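Side-chain contacts in MccB protein (Escherichia coli, PDB 6OM4), which probably uses ATP to join a nucleotide to the N-formylated peptide precursor MccA through a phosphoramidate link, in the biosynthesis of the antibiotic microcin C7: residues Ile39-Ala42 and Tyr43-Thr47; Arg70-Glu74 and Asn75-Ile79; Asn224-Cys227 and Val228-Gln232; Pro248-Pro252 and Gly253-Cys257. All coordinates share one frame; numbering follows the deposited sequence.

Interaction 1 (Ile39-Ala42 and Tyr43-Thr47); sequences IKTA and YCFIT
Y43 N still makes a helical bond to I39 O (2.9 Å), but F45 N turns back only three residues, to A42 O (2.9 Å), and a type I beta turn from Y43 to I46 then carries the chain out of the helix. Between them C44 N is shared weakly, with T41 O at 3.0 Å and K40 O at 3.5 Å. The bond of F45 N is fairly straight (158° at the hydrogen) yet rises above the carbonyl plane of A42, as expected where the helical spiral tightens.

The side chains follow this wind-down. T41 and F45 lie alongside each other, pointing the same way, with T41 CG2 4.2 Å from F45 CE2. T41 places that methyl opposite its own backbone N (OG1 chi1 -59°), while OG1 bonds back to N37 O. The F45 ring presents its edge to the helix: CD2 is 3.2 Å from T41 O, near the ring plane. C44 CB also approaches T41 O, at 3.3 Å.

F65, C68 and L72 of helix 62-74 pack on T41, and F69 meets the F45 ring at about 45°. T41 O thus receives a weak N-H bond together with the slightly positive hydrogens of a ring edge, which probably helps to satisfy a carbonyl at the helix end while the methyl and ring join the apolar core.

Interaction 2 (Arg70-Glu74 and Asn75-Ile79); sequences RFLKE and NFFII
N75 folds back from the end of helix 62-74 onto F71. CB sits over the centre of the F77 ring, 3.4 Å above its plane. With chi1 at -68°, CG lies beside the backbone N and the amide is turned toward the last helical turn. There ND2 donates to F71 O over 2.9 Å, with 145° at the hydrogen, while the backbone N of N75 reaches the same oxygen only weakly. ND2 also hangs 4.1 Å above the middle of the F71 ring, so the amide nitrogen is gripped by a carbonyl and lies over an aromatic face. For OD1 the nearest atom across the contact is E74 O, which is not a bonding partner. ND2 further donates to water 1 at 3.0 Å, and that water donates to E74 OE2 at 2.7 Å. E74 runs alongside N75, its carboxylate almost perpendicular to the amide; OE2 takes a salt bridge from R70 NH2 (2.9 Å), which arrives from above the carboxylate plane.

The backbone closes as a Schellman motif: F76 has a positive phi of 59°, F76 N bonds to K73 O, and F77 N bonds to L72 O at 2.8 Å. Within this turn L72 CD2 packs on F77 CB, 3.8 Å away, the two side chains crossing at about a right angle. I78, starting strand 78-80, lays its CG1 and CD1 against L72 CB and K73 CG. The asparagine amide therefore supplements the main-chain cap, and its water link to E74 couples a buried polar group to the surface ion pair.

Interaction 3 (Asn224-Cys227 and Val228-Gln232); sequences NKYC and VRANQ
This is the C-terminal end of a helix closed by a Schellman motif, in the helix 219-230 that crosses over between parallel strands 208-211 and 234-240, a beta-alpha-beta unit of the Rossmann-like ThiF domain. Regular bonds run from V228 N, R229 N and A230 N to N224 O, K225 O and Y226 O. The chain then turns at N231, whose phi is 61°, and Q232 N comes back to C227 O at 3.0 Å in an almost straight bond (176° at the hydrogen).

K225 and R229, one turn apart, lie alongside and point the same way. R229 is extended as far as NE, which passes 3.9 Å from K225 CG, and K225 CD sits over one face of the guanidinium, 4.1 Å above its plane and off centre. Bending at chi3 brings K225 NZ to 4.2 Å from R229 NH2, so the aliphatic stems pack at the price of two like charges, probably eased by solvent. One residue further on, and again one turn apart, Y226 CE1 touches A230 CB at 3.8 Å, and the tyrosine ring also meets H201 edge-to-face.

V228 tucks CG2 against N224 O (3.3 Å), and its side chain lies near that of C346, a ligand of the zinc ion. C227 faces strand 208-211, touching W209. Its SG packs on Q232 CG at 3.7 Å, and its CB lies 3.2 Å from Q232 O, a buried carbonyl oxygen that finds no hydrogen-bonding partner.

Interaction 4 (Pro248-Pro252 and Gly253-Cys257); sequences PLYVP and GKTGC. With ZN (zinc ion), chain E.
C257, whose CB lies 4.1 Å from Y250 CD1, binds the zinc ion through SG at 2.2 Å; C260, C343 and C346 supply the other three sulfurs. Just before it, G256 O meets the edge of the Y250 ring in its plane, 3.5 Å from CD1.

T255 fixes this carbonyl from the next shell. Its OG1, held between the backbone N and the carbonyl carbon (chi1 63°), donates to G256 O and accepts V251 N at 2.8 Å, with 168° at the hydrogen. Water 2 ties G256 O to L249 O as well. V251 O in turn takes two donors, K254 N at 3.1 Å and T255 N at 3.2 Å, the latter in the carbonyl plane. The first closes a type II turn, P252 and G253 at its corners, and V251 CG1 lies alongside the stem of K254. Water 3 bridges Y250 OH (2.7 Å) and G253 N across the loop. Further out, N320 OD1 receives G256 N, while V228 packs on Y250 and C257.

The turn thus carries the chain from strand 243-250 into the first half of a four-cysteine zinc site built from two CxxC pairs, consistent with the zinc sites of E1-like enzymes.

Overall arrangement
Along the chain the four contacts come in order, and they fall into two groups. Interactions 1 and 2 end helices 32-43 and 62-74; interaction 1 leads toward strand 49-50 and interaction 2 into strand 78-80, the outer strands of the small antiparallel sheet centred on strand 2-5. Their centres are 12 Å apart; L72 also packs on A42, and F45 on I78. Interactions 3 and 4, with centres 10 Å apart, share the ThiF domain with its eight-stranded mixed sheet; helix 219-230 and the turn that ends it lie against the loop after strand 243-250, N224 on C257 and N231 on P252, beside the zinc ion. Centres of the two groups lie 33 to 51 Å apart, so the N-terminal packing is remote from the metal site.

Interaction 1 (Ile39-Ala42 and Tyr43-Thr47)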
loop_
_atom_site.group_PDB
_atom_site.type_symbol
_atom_site.label_atom_id
_atom_site.label_comp_id
_atom_site.label_asym_id
_atom_site.label_seq_id
_atom_site.Cartn_x
_atom_site.Cartn_y
_atom_site.Cartn_z
ATOM N N ILE A 39 1.175 30.023 14.965
ATOM C CA ILE A 39 0.669 29.369 16.230
ATOM C C ILE A 39 -0.598 30.075 16.696
ATOM O O ILE A 39 -1.586 29.411 17.018
ATOM C CB ILE A 39 1.732 29.364 17.331
ATOM C CG1 ILE A 39 2.889 28.429 16.983
ATOM C CG2 ILE A 39 1.114 28.996 18.676
ATOM C CD1 ILE A 39 4.159 28.695 17.741
ATOM N N LYS A 40 -0.579 31.420 16.724
ATOM C CA LYS A 40 -1.747 32.183 17.195
ATOM C C LYS A 40 -2.948 31.916 16.284
ATOM O O LYS A 40 -4.072 31.762 16.769
ATOM C CB LYS A 40 -1.443 33.687 17.239
ATOM C CG LYS A 40 -0.426 34.129 18.286
ATOM C CD LYS A 40 -0.012 35.594 18.053
ATOM C CE LYS A 40 0.573 36.256 19.277
ATOM N NZ LYS A 40 0.711 37.725 19.096
ATOM N N THR A 41 -2.714 31.820 14.972
ATOM C CA THR A 41 -3.760 31.531 14.012
ATOM C C THR A 41 -4.316 30.115 14.246
ATOM O O THR A 41 -5.531 29.916 14.334
ATOM C CB THR A 41 -3.273 31.730 12.570
ATOM O OG1 THR A 41 -2.841 33.089 12.448
ATOM C CG2 THR A 41 -4.319 31.442 11.510
ATOM N N ALA A 42 -3.426 29.138 14.355
ATOM C CA ALA A 42 -3.766 27.745 14.553
ATOM C C ALA A 42 -4.682 27.597 15.769
ATOM O O ALA A 42 -5.741 26.889 15.727
ATOM C CB ALA A 42 -2.511 26.941 14.727
ATOM N N TYR A 43 -4.314 28.311 16.830
ATOM C CA TYR A 43 -4.987 28.214 18.104
ATOM C C TYR A 43 -6.457 28.640 18.000
ATOM O O TYR A 43 -7.305 28.079 18.718
ATOM C CB TYR A 43 -4.215 29.032 19.130
ATOM C CG TYR A 43 -4.763 28.999 20.536
ATOM C CD1 TYR A 43 -4.441 27.957 21.394
ATOM C CD2 TYR A 43 -5.529 30.039 21.020
ATOM C CE1 TYR A 43 -4.859 27.955 22.715
ATOM C CE2 TYR A 43 -5.966 30.044 22.341
ATOM C CZ TYR A 43 -5.638 28.996 23.183
ATOM O OH TYR A 43 -6.067 28.985 24.485
ATOM N N CYS A 44 -6.770 29.579 17.089
ATOM C CA CYS A 44 -8.142 30.013 16.881
ATOM C C CYS A 44 -9.047 28.881 16.404
ATOM O O CYS A 44 -10.261 29.013 16.480
ATOM C CB CYS A 44 -8.225 31.116 15.840
ATOM S SG CYS A 44 -7.403 32.625 16.396
ATOM N N PHE A 45 -8.474 27.825 15.829
ATOM C CA PHE A 45 -9.284 26.787 15.203
ATOM C C PHE A 45 -9.281 25.482 16.008
ATOM O O PHE A 45 -9.611 24.476 15.443
ATOM C CB PHE A 45 -8.801 26.562 13.758
ATOM C CG PHE A 45 -8.976 27.764 12.876
ATOM C CD1 PHE A 45 -10.198 28.034 12.279
ATOM C CD2 PHE A 45 -7.951 28.682 12.722
ATOM C CE1 PHE A 45 -10.376 29.190 11.521
ATOM C CE2 PHE A 45 -8.132 29.831 11.974
ATOM C CZ PHE A 45 -9.331 30.068 11.347
ATOM N N ILE A 46 -8.944 25.511 17.302
ATOM C CA ILE A 46 -9.033 24.307 18.119
ATOM C C ILE A 46 -10.482 23.795 18.103
ATOM O O ILE A 46 -10.750 22.549 17.955
ATOM C CB ILE A 46 -8.510 24.561 19.547
ATOM C CG1 ILE A 46 -7.018 24.896 19.575
ATOM C CG2 ILE A 46 -8.800 23.356 20.432
ATOM C CD1 ILE A 46 -6.177 23.978 18.796
ATOM N N THR A 47 -11.431 24.746 18.227
ATOM C CA THR A 47 -12.861 24.489 18.117
ATOM C C THR A 47 -13.276 24.988 16.745
ATOM O O THR A 47 -12.631 25.890 16.212
ATOM C CB THR A 47 -13.702 25.170 19.220
ATOM O OG1 THR A 47 -13.728 26.594 19.077
ATOM C CG2 THR A 47 -13.199 24.848 20.609
#

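Interaction 2 (Arg70-Glu74 and Asn75-Ile79)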
loop_
_atom_site.group_PDB
_atom_site.type_symbol
_atom_site.label_atom_id
_atom_site.label_comp_id
_atom_site.label_asym_id
_atom_site.label_seq_id
_atom_site.Cartn_x
_atom_site.Cartn_y
_atom_site.Cartn_z
ATOM N N ARG A 70 -3.717 30.730 5.074
ATOM C CA ARG A 70 -3.365 30.102 3.776
ATOM C C ARG A 70 -2.320 28.993 4.004
ATOM O O ARG A 70 -2.414 27.884 3.453
ATOM C CB ARG A 70 -2.865 31.153 2.776
ATOM C CG ARG A 70 -2.502 30.646 1.374
ATOM C CD ARG A 70 -1.028 30.352 1.126
ATOM N NE ARG A 70 -0.207 31.425 1.632
ATOM C CZ ARG A 70 0.979 31.312 2.196
ATOM N NH1 ARG A 70 1.661 32.416 2.427
ATOM N NH2 ARG A 70 1.485 30.143 2.537
ATOM N N PHE A 71 -1.321 29.299 4.810
ATOM C CA PHE A 71 -0.256 28.375 5.148
ATOM C C PHE A 71 -0.823 27.111 5.821
ATOM O O PHE A 71 -0.468 25.993 5.454
ATOM C CB PHE A 71 0.770 29.079 6.035
ATOM C CG PHE A 71 1.806 28.189 6.675
ATOM C CD1 PHE A 71 1.507 27.462 7.818
ATOM C CD2 PHE A 71 3.077 28.101 6.141
ATOM C CE1 PHE A 71 2.441 26.610 8.391
ATOM C CE2 PHE A 71 4.033 27.286 6.735
ATOM C CZ PHE A 71 3.714 26.547 7.857
ATOM N N LEU A 72 -1.660 27.292 6.839
ATOM C CA LEU A 72 -2.261 26.143 7.538
ATOM C C LEU A 72 -3.162 25.330 6.603
ATOM O O LEU A 72 -3.174 24.104 6.650
ATOM C CB LEU A 72 -3.012 26.657 8.761
ATOM C CG LEU A 72 -2.111 27.204 9.869
ATOM C CD1 LEU A 72 -2.922 27.969 10.909
ATOM C CD2 LEU A 72 -1.395 26.066 10.549
ATOM N N LYS A 73 -3.948 26.001 5.760
ATOM C CA LYS A 73 -4.842 25.353 4.832
ATOM C C LYS A 73 -4.095 24.531 3.778
ATOM O O LYS A 73 -4.526 23.417 3.431
ATOM C CB LYS A 73 -5.668 26.393 4.064
ATOM C CG LYS A 73 -6.875 26.979 4.767
ATOM C CD LYS A 73 -7.763 27.721 3.755
ATOM C CE LYS A 73 -8.962 26.915 3.315
ATOM N NZ LYS A 73 -8.609 25.495 3.100
ATOM N N GLU A 74 -3.051 25.113 3.166
ATOM C CA GLU A 74 -2.409 24.470 2.010
ATOM C C GLU A 74 -1.636 23.219 2.450
ATOM O O GLU A 74 -1.299 22.389 1.614
ATOM C CB GLU A 74 -1.542 25.484 1.262
ATOM C CG GLU A 74 -0.229 25.794 1.956
ATOM C CD GLU A 74 0.565 26.938 1.343
ATOM O OE1 GLU A 74 0.109 27.497 0.324
ATOM O OE2 GLU A 74 1.635 27.306 1.927
ATOM N N ASN A 75 -1.370 23.094 3.752
ATOM C CA ASN A 75 -0.750 21.888 4.309
ATOM C C ASN A 75 -1.790 20.938 4.945
ATOM O O ASN A 75 -1.395 19.938 5.528
ATOM C CB ASN A 75 0.341 22.294 5.292
ATOM C CG ASN A 75 1.513 22.940 4.586
ATOM O OD1 ASN A 75 2.246 22.271 3.863
ATOM N ND2 ASN A 75 1.688 24.222 4.788
ATOM N N PHE A 76 -3.089 21.255 4.853
ATOM C CA PHE A 76 -4.179 20.470 5.502
ATOM C C PHE A 76 -3.999 20.399 7.022
ATOM O O PHE A 76 -4.538 19.489 7.684
ATOM C CB PHE A 76 -4.348 19.094 4.836
ATOM C CG PHE A 76 -4.317 19.202 3.339
ATOM C CD1 PHE A 76 -5.281 19.950 2.686
ATOM C CD2 PHE A 76 -3.306 18.633 2.618
ATOM C CE1 PHE A 76 -5.228 20.111 1.315
ATOM C CE2 PHE A 76 -3.286 18.743 1.237
ATOM C CZ PHE A 76 -4.228 19.517 0.600
ATOM N N PHE A 77 -3.379 21.437 7.618
ATOM C CA PHE A 77 -3.277 21.546 9.070
ATOM C C PHE A 77 -4.604 22.021 9.669
ATOM O O PHE A 77 -4.983 21.629 10.779
ATOM C CB PHE A 77 -2.126 22.462 9.447
ATOM C CG PHE A 77 -0.755 21.992 9.024
ATOM C CD1 PHE A 77 -0.466 20.654 8.830
ATOM C CD2 PHE A 77 0.270 22.912 8.924
ATOM C CE1 PHE A 77 0.818 20.246 8.506
ATOM C CE2 PHE A 77 1.555 22.503 8.598
ATOM C CZ PHE A 77 1.830 21.172 8.397
ATOM N N ILE A 78 -5.290 22.887 8.931
ATOM C CA ILE A 78 -6.700 23.158 9.226
ATOM C C ILE A 78 -7.530 22.553 8.095
ATOM O O ILE A 78 -7.119 22.589 6.912
ATOM C CB ILE A 78 -7.004 24.653 9.474
ATOM C CG1 ILE A 78 -6.696 25.528 8.276
ATOM C CG2 ILE A 78 -6.316 25.172 10.741
ATOM C CD1 ILE A 78 -7.213 26.932 8.441
ATOM N N ILE A 79 -8.662 21.947 8.478
ATOM C CA ILE A 79 -9.509 21.229 7.553
ATOM C C ILE A 79 -10.945 21.656 7.786
ATOM O O ILE A 79 -11.278 22.203 8.843
ATOM C CB ILE A 79 -9.372 19.702 7.705
ATOM C CG1 ILE A 79 -9.749 19.262 9.115
ATOM C CG2 ILE A 79 -7.968 19.269 7.282
ATOM C CD1 ILE A 79 -9.694 17.780 9.326
HETATM O O HOH W 1 3.523 25.881 3.124
#

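Interaction 3 (Asn224-Cys227 and Val228-Gln232)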
loop_
_atom_site.group_PDB
_atom_site.type_symbol
_atom_site.label_atom_id
_atom_site.label_comp_id
_atom_site.label_asym_id
_atom_site.label_seq_id
_atom_site.Cartn_x
_atom_site.Cartn_y
_atom_site.Cartn_z
ATOM N N ASN A 224 0.007 -11.155 -15.296
ATOM C CA ASN A 224 0.092 -9.926 -16.012
ATOM C C ASN A 224 -0.741 -10.042 -17.298
ATOM O O ASN A 224 -1.599 -9.203 -17.565
ATOM C CB ASN A 224 1.548 -9.582 -16.285
ATOM C CG ASN A 224 1.707 -8.315 -17.102
ATOM O OD1 ASN A 224 2.020 -8.345 -18.308
ATOM N ND2 ASN A 224 1.424 -7.212 -16.467
ATOM N N LYS A 225 -0.475 -11.084 -18.100
ATOM C CA LYS A 225 -1.170 -11.252 -19.394
ATOM C C LYS A 225 -2.676 -11.395 -19.160
ATOM O O LYS A 225 -3.476 -10.696 -19.828
ATOM C CB LYS A 225 -0.565 -12.426 -20.179
ATOM C CG LYS A 225 -1.432 -12.968 -21.316
ATOM C CD LYS A 225 -0.718 -13.944 -22.250
ATOM C CE LYS A 225 0.377 -13.278 -23.074
ATOM N NZ LYS A 225 0.720 -14.043 -24.308
ATOM N N TYR A 226 -3.063 -12.239 -18.191
ATOM C CA TYR A 226 -4.451 -12.475 -17.871
ATOM C C TYR A 226 -5.133 -11.173 -17.470
ATOM O O TYR A 226 -6.254 -10.907 -17.926
ATOM C CB TYR A 226 -4.640 -13.508 -16.760
ATOM C CG TYR A 226 -6.080 -13.773 -16.407
ATOM C CD1 TYR A 226 -6.740 -13.006 -15.478
ATOM C CD2 TYR A 226 -6.811 -14.750 -17.063
ATOM C CE1 TYR A 226 -8.072 -13.210 -15.167
ATOM C CE2 TYR A 226 -8.138 -14.992 -16.742
ATOM C CZ TYR A 226 -8.791 -14.180 -15.842
ATOM O OH TYR A 226 -10.098 -14.439 -15.520
ATOM N N CYS A 227 -4.459 -10.356 -16.627
ATOM C CA CYS A 227 -5.080 -9.136 -16.076
ATOM C C CYS A 227 -5.208 -8.057 -17.151
ATOM O O CYS A 227 -6.203 -7.348 -17.179
ATOM C CB CYS A 227 -4.314 -8.594 -14.871
ATOM S SG CYS A 227 -4.688 -9.574 -13.390
ATOM N N VAL A 228 -4.243 -7.988 -18.049
ATOM C CA VAL A 228 -4.374 -7.089 -19.211
ATOM C C VAL A 228 -5.609 -7.514 -20.020
ATOM O O VAL A 228 -6.430 -6.658 -20.433
ATOM C CB VAL A 228 -3.096 -7.110 -20.071
ATOM C CG1 VAL A 228 -3.323 -6.406 -21.387
ATOM C CG2 VAL A 228 -1.900 -6.483 -19.366
ATOM N N ARG A 229 -5.712 -8.815 -20.315
ATOM C CA ARG A 229 -6.829 -9.308 -21.159
ATOM C C ARG A 229 -8.173 -9.128 -20.441
ATOM O O ARG A 229 -9.208 -8.861 -21.075
ATOM C CB ARG A 229 -6.631 -10.779 -21.549
ATOM C CG ARG A 229 -5.482 -11.025 -22.525
ATOM C CD ARG A 229 -5.179 -12.487 -22.879
ATOM N NE ARG A 229 -4.215 -12.577 -23.994
ATOM C CZ ARG A 229 -4.044 -13.633 -24.808
ATOM N NH1 ARG A 229 -4.718 -14.754 -24.609
ATOM N NH2 ARG A 229 -3.195 -13.561 -25.823
ATOM N N ALA A 230 -8.183 -9.312 -19.120
ATOM C CA ALA A 230 -9.443 -9.265 -18.316
ATOM C C ALA A 230 -9.798 -7.866 -17.771
ATOM O O ALA A 230 -10.793 -7.753 -17.066
ATOM C CB ALA A 230 -9.312 -10.214 -17.155
ATOM N N ASN A 231 -8.990 -6.827 -18.018
ATOM C CA ASN A 231 -9.249 -5.479 -17.489
ATOM C C ASN A 231 -9.242 -5.486 -15.952
ATOM O O ASN A 231 -10.070 -4.868 -15.333
ATOM C CB ASN A 231 -10.572 -4.882 -18.002
ATOM C CG ASN A 231 -10.318 -3.932 -19.144
ATOM O OD1 ASN A 231 -10.147 -4.379 -20.280
ATOM N ND2 ASN A 231 -10.202 -2.644 -18.833
ATOM N N GLN A 232 -8.304 -6.229 -15.357
ATOM C CA GLN A 232 -8.242 -6.479 -13.901
ATOM C C GLN A 232 -7.015 -5.783 -13.315
ATOM O O GLN A 232 -5.884 -6.133 -13.624
ATOM C CB GLN A 232 -8.172 -7.971 -13.661
ATOM C CG GLN A 232 -7.944 -8.350 -12.202
ATOM C CD GLN A 232 -9.007 -7.806 -11.293
ATOM O OE1 GLN A 232 -8.754 -6.918 -10.474
ATOM N NE2 GLN A 232 -10.209 -8.337 -11.444
#

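Interaction 4 (Pro248-Pro252 and Gly253-Cys257)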
loop_
_atom_site.group_PDB
_atom_site.type_symbol
_atom_site.label_atom_id
_atom_site.label_comp_id
_atom_site.label_asym_id
_atom_site.label_seq_id
_atom_site.Cartn_x
_atom_site.Cartn_y
_atom_site.Cartn_z
ATOM N N PRO A 248 4.859 -3.697 -9.863
ATOM C CA PRO A 248 4.020 -2.565 -10.244
ATOM C C PRO A 248 2.557 -2.709 -9.794
ATOM O O PRO A 248 2.089 -3.807 -9.488
ATOM C CB PRO A 248 4.133 -2.651 -11.763
ATOM C CG PRO A 248 4.139 -4.135 -12.022
ATOM C CD PRO A 248 5.038 -4.674 -10.941
ATOM N N LEU A 249 1.878 -1.563 -9.727
ATOM C CA LEU A 249 0.433 -1.498 -9.594
ATOM C C LEU A 249 -0.109 -1.259 -11.009
ATOM O O LEU A 249 0.094 -0.188 -11.554
ATOM C CB LEU A 249 0.056 -0.392 -8.601
ATOM C CG LEU A 249 -1.391 0.079 -8.523
ATOM C CD1 LEU A 249 -2.411 -0.984 -8.793
ATOM C CD2 LEU A 249 -1.693 0.755 -7.191
ATOM N N TYR A 250 -0.651 -2.324 -11.604
ATOM C CA TYR A 250 -1.143 -2.326 -12.978
ATOM C C TYR A 250 -2.590 -1.845 -12.956
ATOM O O TYR A 250 -3.443 -2.462 -12.306
ATOM C CB TYR A 250 -1.096 -3.726 -13.599
ATOM C CG TYR A 250 -1.852 -3.786 -14.903
ATOM C CD1 TYR A 250 -1.414 -3.032 -15.977
ATOM C CD2 TYR A 250 -3.055 -4.466 -15.021
ATOM C CE1 TYR A 250 -2.127 -3.000 -17.163
ATOM C CE2 TYR A 250 -3.748 -4.499 -16.224
ATOM C CZ TYR A 250 -3.301 -3.721 -17.283
ATOM O OH TYR A 250 -3.994 -3.694 -18.469
ATOM N N VAL A 251 -2.857 -0.774 -13.715
ATOM C CA VAL A 251 -4.226 -0.254 -13.879
ATOM C C VAL A 251 -4.543 -0.251 -15.364
ATOM O O VAL A 251 -3.859 0.455 -16.099
ATOM C CB VAL A 251 -4.370 1.145 -13.274
ATOM C CG1 VAL A 251 -5.831 1.574 -13.341
ATOM C CG2 VAL A 251 -3.861 1.186 -11.847
ATOM N N PRO A 252 -5.559 -1.015 -15.829
ATOM C CA PRO A 252 -5.912 -1.094 -17.251
ATOM C C PRO A 252 -5.989 0.267 -17.944
ATOM O O PRO A 252 -6.663 1.184 -17.450
ATOM C CB PRO A 252 -7.300 -1.718 -17.205
ATOM C CG PRO A 252 -7.174 -2.700 -16.073
ATOM C CD PRO A 252 -6.398 -1.934 -15.028
ATOM N N GLY A 253 -5.226 0.394 -19.031
ATOM C CA GLY A 253 -5.262 1.552 -19.903
ATOM C C GLY A 253 -4.557 2.774 -19.365
ATOM O O GLY A 253 -4.579 3.796 -20.015
ATOM N N LYS A 254 -3.875 2.667 -18.214
ATOM C CA LYS A 254 -3.338 3.812 -17.464
ATOM C C LYS A 254 -1.845 3.621 -17.165
ATOM O O LYS A 254 -1.030 4.496 -17.418
ATOM C CB LYS A 254 -4.137 3.977 -16.167
ATOM C CG LYS A 254 -3.660 5.055 -15.209
ATOM C CD LYS A 254 -4.643 5.284 -14.072
ATOM C CE LYS A 254 -4.015 5.436 -12.709
ATOM N NZ LYS A 254 -3.433 6.786 -12.526
ATOM N N THR A 255 -1.477 2.498 -16.546
ATOM C CA THR A 255 -0.097 2.298 -16.244
ATOM C C THR A 255 0.521 1.273 -17.191
ATOM O O THR A 255 -0.186 0.592 -17.935
ATOM C CB THR A 255 0.108 1.791 -14.810
ATOM O OG1 THR A 255 -0.532 0.523 -14.722
ATOM C CG2 THR A 255 -0.428 2.744 -13.774
ATOM N N GLY A 256 1.855 1.172 -17.131
ATOM C CA GLY A 256 2.550 0.080 -17.785
ATOM C C GLY A 256 2.198 -1.258 -17.162
ATOM O O GLY A 256 1.694 -1.319 -16.025
ATOM N N CYS A 257 2.444 -2.337 -17.919
ATOM C CA CYS A 257 2.331 -3.681 -17.391
ATOM C C CYS A 257 3.748 -4.206 -17.092
ATOM O O CYS A 257 4.735 -3.519 -17.326
ATOM C CB CYS A 257 1.549 -4.593 -18.340
ATOM S SG CYS A 257 2.534 -5.242 -19.704
HETATM ZN ZN ZN E . 2.797 -3.662 -21.282
HETATM O O HOH W 2 2.456 -0.036 -13.338
HETATM O O HOH W 3 -3.506 -1.717 -20.168
#